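Local structure of uncharacterized protein (Bacillus thuringiensis serovar kurstaki, 4XE7) at residues A[68-73]-A[134-139]; A[25-28]-A[32-35]; A[125-130]-A[169-174]; A[149-154]-A[408-413]; A[209-212]-A[217-220]. The protein is a ParM-like bacterial actin, captured here without nucleotide, that probably polymerises into cytoskeletal filaments serving plasmid segregation. One frame throughout, in Å; residues are numbered along the deposited sequence.

Interaction 1: A[68-73]-A[134-139]; sequences EDIELL and MAVAAA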
# COMPACT_ATOMS: atom_id res chain seq x y z
N GLU A 68 9.23 9.76 7.63
CA GLU A 68 10.20 9.58 8.69
C GLU A 68 9.47 9.45 10.01
O GLU A 68 10.01 8.87 10.96
CB GLU A 68 11.20 10.75 8.74
CG GLU A 68 12.12 10.82 7.53
CD GLU A 68 13.09 11.99 7.58
OE1 GLU A 68 12.63 13.14 7.69
OE2 GLU A 68 14.32 11.75 7.50
N ASP A 69 8.23 9.94 10.07
CA ASP A 69 7.54 9.94 11.35
C ASP A 69 7.03 8.56 11.77
O ASP A 69 6.53 8.42 12.89
CB ASP A 69 6.40 10.95 11.34
CG ASP A 69 5.36 10.69 10.25
OD1 ASP A 69 5.56 9.78 9.42
OD2 ASP A 69 4.35 11.42 10.23
N ILE A 70 7.17 7.55 10.92
CA ILE A 70 6.77 6.21 11.33
C ILE A 70 7.96 5.28 11.51
O ILE A 70 7.79 4.10 11.84
CB ILE A 70 5.80 5.57 10.35
CG1 ILE A 70 6.46 5.40 8.98
CG2 ILE A 70 4.52 6.40 10.26
CD1 ILE A 70 5.71 4.51 8.05
N GLU A 71 9.17 5.81 11.32
CA GLU A 71 10.41 5.06 11.53
C GLU A 71 10.60 4.71 13.00
O GLU A 71 11.18 3.68 13.35
CB GLU A 71 11.62 5.86 11.02
CG GLU A 71 11.60 6.12 9.51
CD GLU A 71 12.77 6.97 9.03
OE1 GLU A 71 13.66 7.30 9.84
OE2 GLU A 71 12.79 7.32 7.83
N LEU A 72 10.11 5.57 13.87
CA LEU A 72 10.27 5.35 15.30
C LEU A 72 8.94 5.51 16.01
O LEU A 72 8.57 6.62 16.42
CB LEU A 72 11.32 6.31 15.86
CG LEU A 72 12.11 5.86 17.09
CD1 LEU A 72 13.20 6.88 17.38
CD2 LEU A 72 11.21 5.67 18.30
N LEU A 73 8.22 4.41 16.18
CA LEU A 73 6.93 4.45 16.87
C LEU A 73 7.01 3.73 18.20
O LEU A 73 7.11 2.50 18.26
CB LEU A 73 5.82 3.84 16.00
CG LEU A 73 5.56 4.60 14.70
CD1 LEU A 73 4.66 3.80 13.78
CD2 LEU A 73 4.96 5.98 14.98
N MET A 134 -3.88 6.02 12.87
CA MET A 134 -4.79 7.14 13.12
C MET A 134 -4.09 8.29 13.84
O MET A 134 -4.32 9.46 13.52
CB MET A 134 -5.98 6.69 13.99
CG MET A 134 -6.98 5.78 13.33
SD MET A 134 -8.26 5.27 14.51
CE MET A 134 -9.28 4.29 13.38
N ALA A 135 -3.27 7.96 14.84
CA ALA A 135 -2.58 8.97 15.64
C ALA A 135 -1.54 9.72 14.84
O ALA A 135 -1.37 10.93 15.02
CB ALA A 135 -1.90 8.33 16.87
N VAL A 136 -0.82 9.01 13.98
CA VAL A 136 0.18 9.66 13.13
C VAL A 136 -0.48 10.64 12.15
O VAL A 136 0.00 11.77 11.98
CB VAL A 136 1.03 8.63 12.35
CG1 VAL A 136 2.02 9.35 11.40
CG2 VAL A 136 1.80 7.74 13.32
N ALA A 137 -1.57 10.23 11.52
CA ALA A 137 -2.29 11.14 10.61
C ALA A 137 -2.83 12.34 11.36
O ALA A 137 -2.83 13.47 10.83
CB ALA A 137 -3.42 10.42 9.92
N ALA A 138 -3.33 12.10 12.57
CA ALA A 138 -3.89 13.20 13.35
C ALA A 138 -2.76 14.18 13.71
O ALA A 138 -2.94 15.40 13.61
CB ALA A 138 -4.60 12.68 14.59
N ALA A 139 -1.61 13.63 14.08
CA ALA A 139 -0.41 14.43 14.34
C ALA A 139 -0.01 15.24 13.09
O ALA A 139 0.26 16.42 13.20
CB ALA A 139 0.74 13.55 14.79

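Interaction 2: A[25-28]-A[32-35]; sequences SFLN and NIES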
# COMPACT_ATOMS: atom_id res chain seq x y z
N SER A 25 -5.33 5.74 4.22
CA SER A 25 -5.42 6.88 3.32
C SER A 25 -6.30 7.93 3.99
O SER A 25 -7.39 7.62 4.46
CB SER A 25 -5.99 6.47 1.96
OG SER A 25 -5.05 5.71 1.22
N PHE A 26 -5.85 9.18 4.04
CA PHE A 26 -6.69 10.20 4.68
C PHE A 26 -6.61 11.51 3.92
O PHE A 26 -5.75 11.69 3.05
CB PHE A 26 -6.29 10.41 6.14
CG PHE A 26 -4.90 10.97 6.33
CD1 PHE A 26 -4.71 12.32 6.60
CD2 PHE A 26 -3.79 10.15 6.22
CE1 PHE A 26 -3.42 12.84 6.78
CE2 PHE A 26 -2.50 10.67 6.38
CZ PHE A 26 -2.32 12.01 6.66
N LEU A 27 -7.50 12.44 4.25
CA LEU A 27 -7.43 13.76 3.63
C LEU A 27 -6.61 14.68 4.52
O LEU A 27 -6.89 14.83 5.71
CB LEU A 27 -8.83 14.32 3.39
CG LEU A 27 -9.63 13.51 2.36
CD1 LEU A 27 -11.04 14.06 2.18
CD2 LEU A 27 -8.88 13.49 1.00
N ASN A 28 -5.56 15.26 3.95
CA ASN A 28 -4.68 16.09 4.74
C ASN A 28 -5.22 17.51 4.75
O ASN A 28 -6.39 17.74 4.40
CB ASN A 28 -3.24 16.01 4.23
CG ASN A 28 -3.09 16.47 2.78
OD1 ASN A 28 -3.94 17.19 2.24
ND2 ASN A 28 -1.99 16.06 2.14
N ASN A 32 -6.02 16.83 0.06
CA ASN A 32 -5.53 15.77 -0.82
C ASN A 32 -5.45 14.45 -0.07
O ASN A 32 -5.38 14.43 1.17
CB ASN A 32 -4.16 16.11 -1.40
CG ASN A 32 -4.20 17.30 -2.33
OD1 ASN A 32 -5.18 17.50 -3.06
ND2 ASN A 32 -3.13 18.09 -2.32
N ILE A 33 -5.45 13.35 -0.83
CA ILE A 33 -5.31 12.02 -0.23
C ILE A 33 -3.86 11.77 0.13
O ILE A 33 -2.99 11.87 -0.73
CB ILE A 33 -5.81 10.90 -1.18
CG1 ILE A 33 -7.27 11.15 -1.54
CG2 ILE A 33 -5.62 9.50 -0.53
CD1 ILE A 33 -7.86 10.17 -2.51
N GLU A 34 -3.60 11.47 1.40
CA GLU A 34 -2.27 11.15 1.89
C GLU A 34 -2.27 9.72 2.46
O GLU A 34 -3.19 9.33 3.17
CB GLU A 34 -1.85 12.17 2.96
CG GLU A 34 -0.41 12.09 3.38
CD GLU A 34 0.07 13.38 4.06
OE1 GLU A 34 -0.27 14.47 3.56
OE2 GLU A 34 0.76 13.29 5.10
N SER A 35 -1.25 8.93 2.12
CA SER A 35 -1.21 7.52 2.51
C SER A 35 0.14 7.09 3.04
O SER A 35 1.19 7.57 2.57
CB SER A 35 -1.57 6.62 1.33
OG SER A 35 -2.88 6.89 0.86
O HOH W 1 -0.98 16.94 -0.48

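Interaction 3: A[125-130]-A[169-174]; sequences LHLIPL and EMLYGE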
# COMPACT_ATOMS: atom_id res chain seq x y z
N LEU A 125 -2.45 -7.37 17.89
CA LEU A 125 -1.53 -7.27 16.74
C LEU A 125 -2.01 -6.26 15.69
O LEU A 125 -1.21 -5.61 15.03
CB LEU A 125 -1.34 -8.62 16.05
CG LEU A 125 -0.80 -9.82 16.83
CD1 LEU A 125 -0.80 -11.07 15.95
CD2 LEU A 125 0.60 -9.51 17.36
N HIS A 126 -3.33 -6.18 15.52
CA HIS A 126 -3.90 -5.39 14.45
C HIS A 126 -4.47 -4.07 14.94
O HIS A 126 -4.44 -3.09 14.21
CB HIS A 126 -4.97 -6.21 13.71
CG HIS A 126 -4.41 -7.44 13.07
ND1 HIS A 126 -3.72 -7.40 11.87
CD2 HIS A 126 -4.36 -8.73 13.48
CE1 HIS A 126 -3.30 -8.62 11.57
NE2 HIS A 126 -3.67 -9.44 12.53
N LEU A 127 -4.95 -4.03 16.19
CA LEU A 127 -5.48 -2.77 16.73
C LEU A 127 -4.38 -1.75 17.00
O LEU A 127 -4.54 -0.54 16.71
CB LEU A 127 -6.26 -3.02 18.01
CG LEU A 127 -7.59 -3.75 17.83
CD1 LEU A 127 -8.18 -4.12 19.18
CD2 LEU A 127 -8.56 -2.92 17.01
N ILE A 128 -3.26 -2.20 17.55
CA ILE A 128 -2.19 -1.27 17.90
C ILE A 128 -1.66 -0.53 16.66
O ILE A 128 -1.56 0.69 16.67
CB ILE A 128 -1.08 -1.99 18.68
CG1 ILE A 128 -1.58 -2.29 20.11
CG2 ILE A 128 0.18 -1.12 18.71
CD1 ILE A 128 -0.67 -3.16 20.97
N PRO A 129 -1.35 -1.25 15.56
CA PRO A 129 -0.95 -0.49 14.37
C PRO A 129 -2.08 0.36 13.77
O PRO A 129 -1.79 1.44 13.25
CB PRO A 129 -0.52 -1.58 13.38
CG PRO A 129 -0.09 -2.71 14.29
CD PRO A 129 -1.10 -2.69 15.39
N LEU A 130 -3.32 -0.09 13.87
CA LEU A 130 -4.43 0.71 13.36
C LEU A 130 -4.55 2.02 14.13
O LEU A 130 -4.59 3.09 13.52
CB LEU A 130 -5.75 -0.09 13.44
CG LEU A 130 -7.06 0.70 13.37
CD1 LEU A 130 -7.36 1.14 11.92
CD2 LEU A 130 -8.22 -0.08 13.94
N GLU A 169 -18.37 -2.26 16.70
CA GLU A 169 -18.65 -2.20 18.14
C GLU A 169 -17.38 -2.32 18.97
O GLU A 169 -17.25 -1.70 20.03
CB GLU A 169 -19.64 -3.31 18.53
CG GLU A 169 -21.07 -2.85 18.72
CD GLU A 169 -21.20 -1.84 19.84
OE1 GLU A 169 -20.42 -1.92 20.81
OE2 GLU A 169 -22.08 -0.96 19.75
N MET A 170 -16.47 -3.15 18.49
CA MET A 170 -15.13 -3.27 19.03
C MET A 170 -14.44 -1.90 19.04
O MET A 170 -13.77 -1.53 20.00
CB MET A 170 -14.33 -4.28 18.21
CG MET A 170 -12.92 -4.59 18.71
SD MET A 170 -12.01 -5.62 17.52
CE MET A 170 -11.33 -6.86 18.62
N LEU A 171 -14.66 -1.13 17.97
CA LEU A 171 -13.93 0.14 17.76
C LEU A 171 -14.58 1.39 18.37
O LEU A 171 -13.89 2.37 18.63
CB LEU A 171 -13.76 0.38 16.26
CG LEU A 171 -13.02 -0.73 15.52
CD1 LEU A 171 -12.86 -0.36 14.06
CD2 LEU A 171 -11.65 -0.94 16.16
N TYR A 172 -15.89 1.36 18.58
CA TYR A 172 -16.58 2.53 19.12
C TYR A 172 -15.99 2.92 20.46
O TYR A 172 -15.55 2.07 21.24
CB TYR A 172 -18.08 2.26 19.28
CG TYR A 172 -18.83 2.12 17.98
CD1 TYR A 172 -18.42 2.78 16.83
CD2 TYR A 172 -19.96 1.31 17.90
CE1 TYR A 172 -19.12 2.65 15.64
CE2 TYR A 172 -20.66 1.17 16.72
CZ TYR A 172 -20.24 1.84 15.59
OH TYR A 172 -20.93 1.70 14.42
N GLY A 173 -15.96 4.22 20.73
CA GLY A 173 -15.47 4.70 22.01
C GLY A 173 -14.27 5.61 21.90
O GLY A 173 -13.93 6.14 20.83
N GLU A 174 -13.62 5.80 23.04
CA GLU A 174 -12.52 6.73 23.15
C GLU A 174 -11.21 5.97 23.25
O GLU A 174 -11.16 4.91 23.87
CB GLU A 174 -12.73 7.64 24.37
CG GLU A 174 -11.86 8.88 24.38
CD GLU A 174 -12.03 9.69 25.64
OE1 GLU A 174 -11.05 9.77 26.42
OE2 GLU A 174 -13.13 10.25 25.85

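Interaction 4: A[149-154]-A[408-413]; sequences PFSGGM and LIANLL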
# COMPACT_ATOMS: atom_id res chain seq x y z
N PRO A 149 -14.64 8.93 12.02
CA PRO A 149 -15.65 8.00 11.49
C PRO A 149 -14.96 6.83 10.80
O PRO A 149 -14.20 7.03 9.84
CB PRO A 149 -16.44 8.86 10.50
CG PRO A 149 -15.50 9.96 10.10
CD PRO A 149 -14.61 10.22 11.30
N PHE A 150 -15.22 5.61 11.28
CA PHE A 150 -14.44 4.47 10.81
C PHE A 150 -14.95 3.91 9.48
O PHE A 150 -16.07 3.44 9.37
CB PHE A 150 -14.43 3.35 11.86
CG PHE A 150 -13.48 2.25 11.51
CD1 PHE A 150 -12.11 2.44 11.62
CD2 PHE A 150 -13.95 1.05 10.99
CE1 PHE A 150 -11.23 1.44 11.27
CE2 PHE A 150 -13.07 0.05 10.63
CZ PHE A 150 -11.71 0.24 10.76
N SER A 151 -14.09 3.90 8.47
CA SER A 151 -14.47 3.23 7.24
C SER A 151 -13.44 2.16 6.95
O SER A 151 -12.30 2.45 6.60
CB SER A 151 -14.59 4.22 6.08
OG SER A 151 -14.84 3.57 4.84
N GLY A 152 -13.83 0.91 7.14
CA GLY A 152 -12.93 -0.18 6.85
C GLY A 152 -13.57 -1.23 5.96
O GLY A 152 -14.56 -0.98 5.26
N GLY A 153 -13.00 -2.42 5.98
CA GLY A 153 -13.55 -3.51 5.21
C GLY A 153 -12.93 -4.81 5.63
O GLY A 153 -11.80 -4.84 6.11
N MET A 154 -13.68 -5.89 5.47
CA MET A 154 -13.12 -7.21 5.72
C MET A 154 -13.51 -8.15 4.59
O MET A 154 -14.56 -7.98 3.96
CB MET A 154 -13.57 -7.76 7.07
CG MET A 154 -15.04 -8.07 7.17
SD MET A 154 -15.48 -8.69 8.79
CE MET A 154 -17.04 -7.87 9.01
N LEU A 408 -11.67 5.41 1.99
CA LEU A 408 -11.68 6.86 2.23
C LEU A 408 -12.78 7.56 1.40
O LEU A 408 -13.56 8.35 1.93
CB LEU A 408 -10.31 7.48 1.92
CG LEU A 408 -10.19 9.01 1.93
CD1 LEU A 408 -10.63 9.62 3.27
CD2 LEU A 408 -8.77 9.46 1.59
N ILE A 409 -12.83 7.26 0.11
CA ILE A 409 -13.87 7.84 -0.76
C ILE A 409 -15.29 7.48 -0.26
O ILE A 409 -16.18 8.34 -0.23
CB ILE A 409 -13.69 7.38 -2.22
CG1 ILE A 409 -12.38 7.94 -2.78
CG2 ILE A 409 -14.87 7.81 -3.10
CD1 ILE A 409 -11.80 7.11 -3.91
N ALA A 410 -15.49 6.22 0.12
CA ALA A 410 -16.76 5.78 0.68
C ALA A 410 -17.07 6.58 1.93
O ALA A 410 -18.20 7.02 2.15
CB ALA A 410 -16.74 4.28 0.99
N ASN A 411 -16.04 6.80 2.75
CA ASN A 411 -16.20 7.57 3.98
C ASN A 411 -16.60 9.03 3.71
O ASN A 411 -17.46 9.57 4.40
CB ASN A 411 -14.91 7.53 4.79
CG ASN A 411 -15.15 7.74 6.28
OD1 ASN A 411 -16.29 7.89 6.73
ND2 ASN A 411 -14.07 7.74 7.06
N LEU A 412 -15.98 9.67 2.73
CA LEU A 412 -16.34 11.04 2.36
C LEU A 412 -17.79 11.10 1.88
O LEU A 412 -18.57 11.95 2.33
CB LEU A 412 -15.39 11.59 1.29
CG LEU A 412 -15.75 12.98 0.76
CD1 LEU A 412 -15.80 14.00 1.90
CD2 LEU A 412 -14.78 13.44 -0.32
N LEU A 413 -18.15 10.19 0.99
CA LEU A 413 -19.51 10.14 0.46
C LEU A 413 -20.54 9.93 1.58
O LEU A 413 -21.60 10.58 1.61
CB LEU A 413 -19.63 9.05 -0.59
CG LEU A 413 -18.90 9.32 -1.90
CD1 LEU A 413 -18.81 8.04 -2.74
CD2 LEU A 413 -19.61 10.43 -2.68
O HOH W 2 -17.88 6.13 8.13

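Interaction 5: A[209-212]-A[217-220]; sequences ILFD and EIVE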
# COMPACT_ATOMS: atom_id res chain seq x y z
N ILE A 209 -10.33 3.40 -8.49
CA ILE A 209 -10.00 3.49 -9.91
C ILE A 209 -10.85 4.57 -10.56
O ILE A 209 -10.36 5.36 -11.38
CB ILE A 209 -10.16 2.13 -10.59
CG1 ILE A 209 -9.04 1.21 -10.10
CG2 ILE A 209 -10.14 2.28 -12.11
CD1 ILE A 209 -9.34 -0.26 -10.21
N LEU A 210 -12.12 4.63 -10.16
CA LEU A 210 -13.06 5.58 -10.75
C LEU A 210 -12.93 7.00 -10.21
O LEU A 210 -13.18 7.96 -10.94
CB LEU A 210 -14.50 5.12 -10.53
CG LEU A 210 -14.99 3.85 -11.24
CD1 LEU A 210 -16.35 3.51 -10.67
CD2 LEU A 210 -15.07 4.08 -12.73
N PHE A 211 -12.59 7.15 -8.93
CA PHE A 211 -12.60 8.49 -8.32
C PHE A 211 -11.30 8.84 -7.61
O PHE A 211 -10.56 7.96 -7.16
CB PHE A 211 -13.78 8.60 -7.35
CG PHE A 211 -15.12 8.41 -8.01
CD1 PHE A 211 -15.75 9.46 -8.65
CD2 PHE A 211 -15.75 7.17 -8.01
CE1 PHE A 211 -16.98 9.29 -9.28
CE2 PHE A 211 -16.98 7.00 -8.64
CZ PHE A 211 -17.59 8.06 -9.27
N ASP A 212 -11.03 10.14 -7.53
CA ASP A 212 -9.91 10.66 -6.76
C ASP A 212 -10.46 11.82 -5.91
O ASP A 212 -11.57 12.29 -6.15
CB ASP A 212 -8.77 11.11 -7.69
CG ASP A 212 -7.45 11.38 -6.97
OD1 ASP A 212 -7.35 11.13 -5.75
OD2 ASP A 212 -6.49 11.83 -7.64
N GLU A 217 -12.16 18.05 -3.43
CA GLU A 217 -13.17 17.72 -4.44
C GLU A 217 -13.08 16.28 -4.92
O GLU A 217 -12.01 15.81 -5.30
CB GLU A 217 -13.08 18.66 -5.64
CG GLU A 217 -13.40 20.10 -5.32
CD GLU A 217 -14.89 20.38 -5.16
OE1 GLU A 217 -15.72 19.51 -5.51
OE2 GLU A 217 -15.23 21.49 -4.70
N ILE A 218 -14.21 15.58 -4.92
CA ILE A 218 -14.32 14.32 -5.63
C ILE A 218 -14.32 14.57 -7.13
O ILE A 218 -15.16 15.30 -7.64
CB ILE A 218 -15.60 13.55 -5.28
CG1 ILE A 218 -15.58 13.16 -3.81
CG2 ILE A 218 -15.72 12.33 -6.15
CD1 ILE A 218 -16.86 12.54 -3.34
N VAL A 219 -13.36 13.98 -7.83
CA VAL A 219 -13.29 14.13 -9.27
C VAL A 219 -13.27 12.76 -9.95
O VAL A 219 -12.73 11.78 -9.41
CB VAL A 219 -12.04 14.94 -9.70
CG1 VAL A 219 -11.97 16.26 -8.94
CG2 VAL A 219 -10.77 14.14 -9.49
N GLU A 220 -13.89 12.69 -11.12
CA GLU A 220 -13.95 11.44 -11.87
C GLU A 220 -12.67 11.24 -12.65
O GLU A 220 -12.35 12.01 -13.55
CB GLU A 220 -15.16 11.43 -12.82
CG GLU A 220 -16.50 11.39 -12.08
CD GLU A 220 -17.68 11.33 -13.02
OE1 GLU A 220 -17.87 12.27 -13.82
OE2 GLU A 220 -18.43 10.32 -12.97

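Interaction 1: A[68-73]-A[134-139]
V136 is the one residue of helix segment 134-139 that meets segment 68-73, and it does so with both of its methyl groups. Its CG1 branch, anti to the backbone N (chi1 176°), takes two neighbours: D69 OD2 at 3.3 Å from V136 CG1, and I70 CG2 at 4.0 Å from the same methyl. The CG2 branch goes to L73, whose CD2 lies 4.0 Å from V136 CG2. The isoleucine and leucine side chains each run at roughly a right angle to the valine, and each touches it through one methyl. Only the CG2 branch of I70 takes part; its longer arm leads away from the helix. The segments stand well apart, the closest alpha carbons being D69 CA and V136 CA at 7.6 Å, and the contact is made by side chains alone.

In the fold, a short 3-10 turn, 68-70, just ahead of strand 73-79 is laid against helix 123-140, which packs on the large mixed sheet of this actin-like chain. E71 N, just past the turn, closes it by bonding to E68 O over 3.2 Å.

The carboxylate of D69 brushes the valine methyl while its polar partners lie further out: OD1 forms a salt bridge with R140, one residue beyond the helix segment, and OD2 accepts from the hydroxyl of Y184. Together these hold both oxygens and probably favour the charged form. F179 of strand 173-179 touches both L73 and V136, adding an aromatic neighbour beside the aliphatic pair, and the backbone of L73 is hydrogen-bonded to V93.

Interaction 2: A[25-28]-A[32-35]
Strands 25-27 and 33-35 run antiparallel, their directions 143° apart. F26 and E34 form the hydrogen-bonded pair, with F26 N to E34 O at 2.8 Å and E34 N to F26 O at 2.7 Å; S25-S35 and L27-I33, non-hydrogen-bonded, flank it. This is the turn end of a beta hairpin in the large mixed sheet. There N28 N donates to N32 O, while N28 OD1 accepts from N32 N, which comes from above the amide carbonyl plane.

On the face carrying F26 and E34, the side chains lie alongside, pointing the same way. E34 CB sits over the phenyl face, 4.0 Å from its centroid, in a CH-pi contact. The glutamate has CG anti to its backbone N (chi1 -170°) and continues extended, bringing E34 OE1 within 2.7 Å of N28 ND2. That bond is nearly straight at 175° and lies in the amide plane; a water links N28 ND2 to N32 ND2, and N32 OD1 accepts from N215 N. E34 OE2 is salt-bridged to R140. On the other face L27 CD2 packs 3.8 Å from I33 CG1, and S25 OG and S35 OG share a very short 2.5 Å hydrogen bond, S25 OG also bonding S404.

Interaction 3: A[125-130]-A[169-174]
L127 and L171 meet methyl to methyl, their side chains slanting across one another with L127 CD2 3.8 Å from L171 CD2. That same L171 methyl also faces L130, whose CD2 is 4.2 Å away, so one branch of L171 points between two leucines spaced three residues apart on helix 123-140. The two leucines reach it by different torsions. L127 carries CG anti to its carbonyl carbon (chi1 -69°), whereas L130 swings CG anti to the backbone N (chi1 162°). The second branch of L127 is used as well: its CD1 is 4.2 Å from M170 CE, the tip of a side chain extended through its first two torsions. The contact is wholly apolar and buries 133 Å² in total.

Each segment departs from a regular helix: a kink at P129, which has no N-H for the preceding turn, in one, and the helix end at Y172 in the other. This is helix-to-helix packing beside the large mixed sheet of the actin-like chain. F150 of strand 145-154 touches both L130 and L171. Strands 33-45 and 90-93 adjoin I128 and P129, placing helix 123-140 between these strands and the end of helix 164-171.

Interaction 4: A[149-154]-A[408-413]
N411 reaches from its helix to P149, at the interruption within strand 145-154, where N411 ND2 donates to P149 O over 2.9 Å. The bond is bent, with an N-H...O angle of 147°; the donor is tilted 34° from the carbonyl plane. The asparagine has CG anti to the backbone N (chi1 -154°), which sends the amide out toward the strand and lays its root against S151: N411 CB and S151 CB are 3.6 Å apart. The proline ring crosses the asparagine side chain at about a right angle, with P149 CB 3.9 Å from N411 OD1.

Each end of the amide has further partners. ND2 also bonds to the carbonyl of G13, while N411 OD1 accepts from a water at 2.8 Å and takes a weak bond from Q415. These partners together should restrain rotation of the amide.

In S151, OG lies anti to the backbone N and is thereby placed beside the helix, where it bonds Y407 O and N199 ND2; S151 OG is 4.4 Å from A410 CB. F150 starts its side chain away from the helix, and its backbone pairs with D195 and T197. Helix 402-418 is thus laid along strand 145-154, an edge strand of the mixed sheet within this chain, in a helix-against-sheet layer consistent with the actin-like fold.

Interaction 5: A[209-212]-A[217-220]
F211 and D212 pair with E220 and V219 in a two-stranded antiparallel beta hairpin, strands 211-214 and 217-220, that follows directly on helix 205-210. The D212-V219 pair supplies both hydrogen bonds between the segments. D212 N donates to V219 O over 3.0 Å at 166°, and V219 N donates to D212 O, also over 3.0 Å, at 170°; the latter donor is tilted out of the carbonyl plane. Each carbonyl oxygen takes a CA-H...O contact too, V219 O from F211 CA and D212 O from I218 CA, both at 3.5 Å. F211 and E220 form the neighbouring non-hydrogen-bonded pair, and beyond them L210 shares a backbone hydrogen bond with V221.

The side chain of D212 turns to the same face as V219, where D212 CB lies 4.1 Å from V219 CG2. Its carboxylate heads away from the partner strand: OD1 is salt-bridged to R405 of helix 402-418, which probably keeps the acid ionised. I218 leans on the same helix, touching L412 and L413.

F211 and E220 share the other face. F211 CG lies anti to its carbonyl carbon, beside the backbone N, which puts the ring alongside E220, ring and carboxylate planes 17° apart. The ring is approached obliquely by both I218 and E220: I218 CG2 is 3.8 Å from F211 CD1, and the aliphatic E220 CG is 3.5 Å from F211 CE1.

How the interactions relate
From the N terminus, interaction 2 closes first, a tight hairpin of strands 21-27 and 33-45. Interaction 1 follows it, returning helix 123-140 to the loop before strand 73-79; A137 of that helix packs on F26. Interaction 3 crosses interaction 1, opening on the same helix before segment 134-139 is reached and closing at the end of helix 164-171. It also crosses interaction 4, which starts at strand 145-154 and closes 254 residues later on helix 402-418. M134 against F150 joins interactions 1 and 4. Interaction 5, a local hairpin, falls within the span of interaction 4; I33 against D212 links it to interaction 2, and I409 against F211 O to interaction 4.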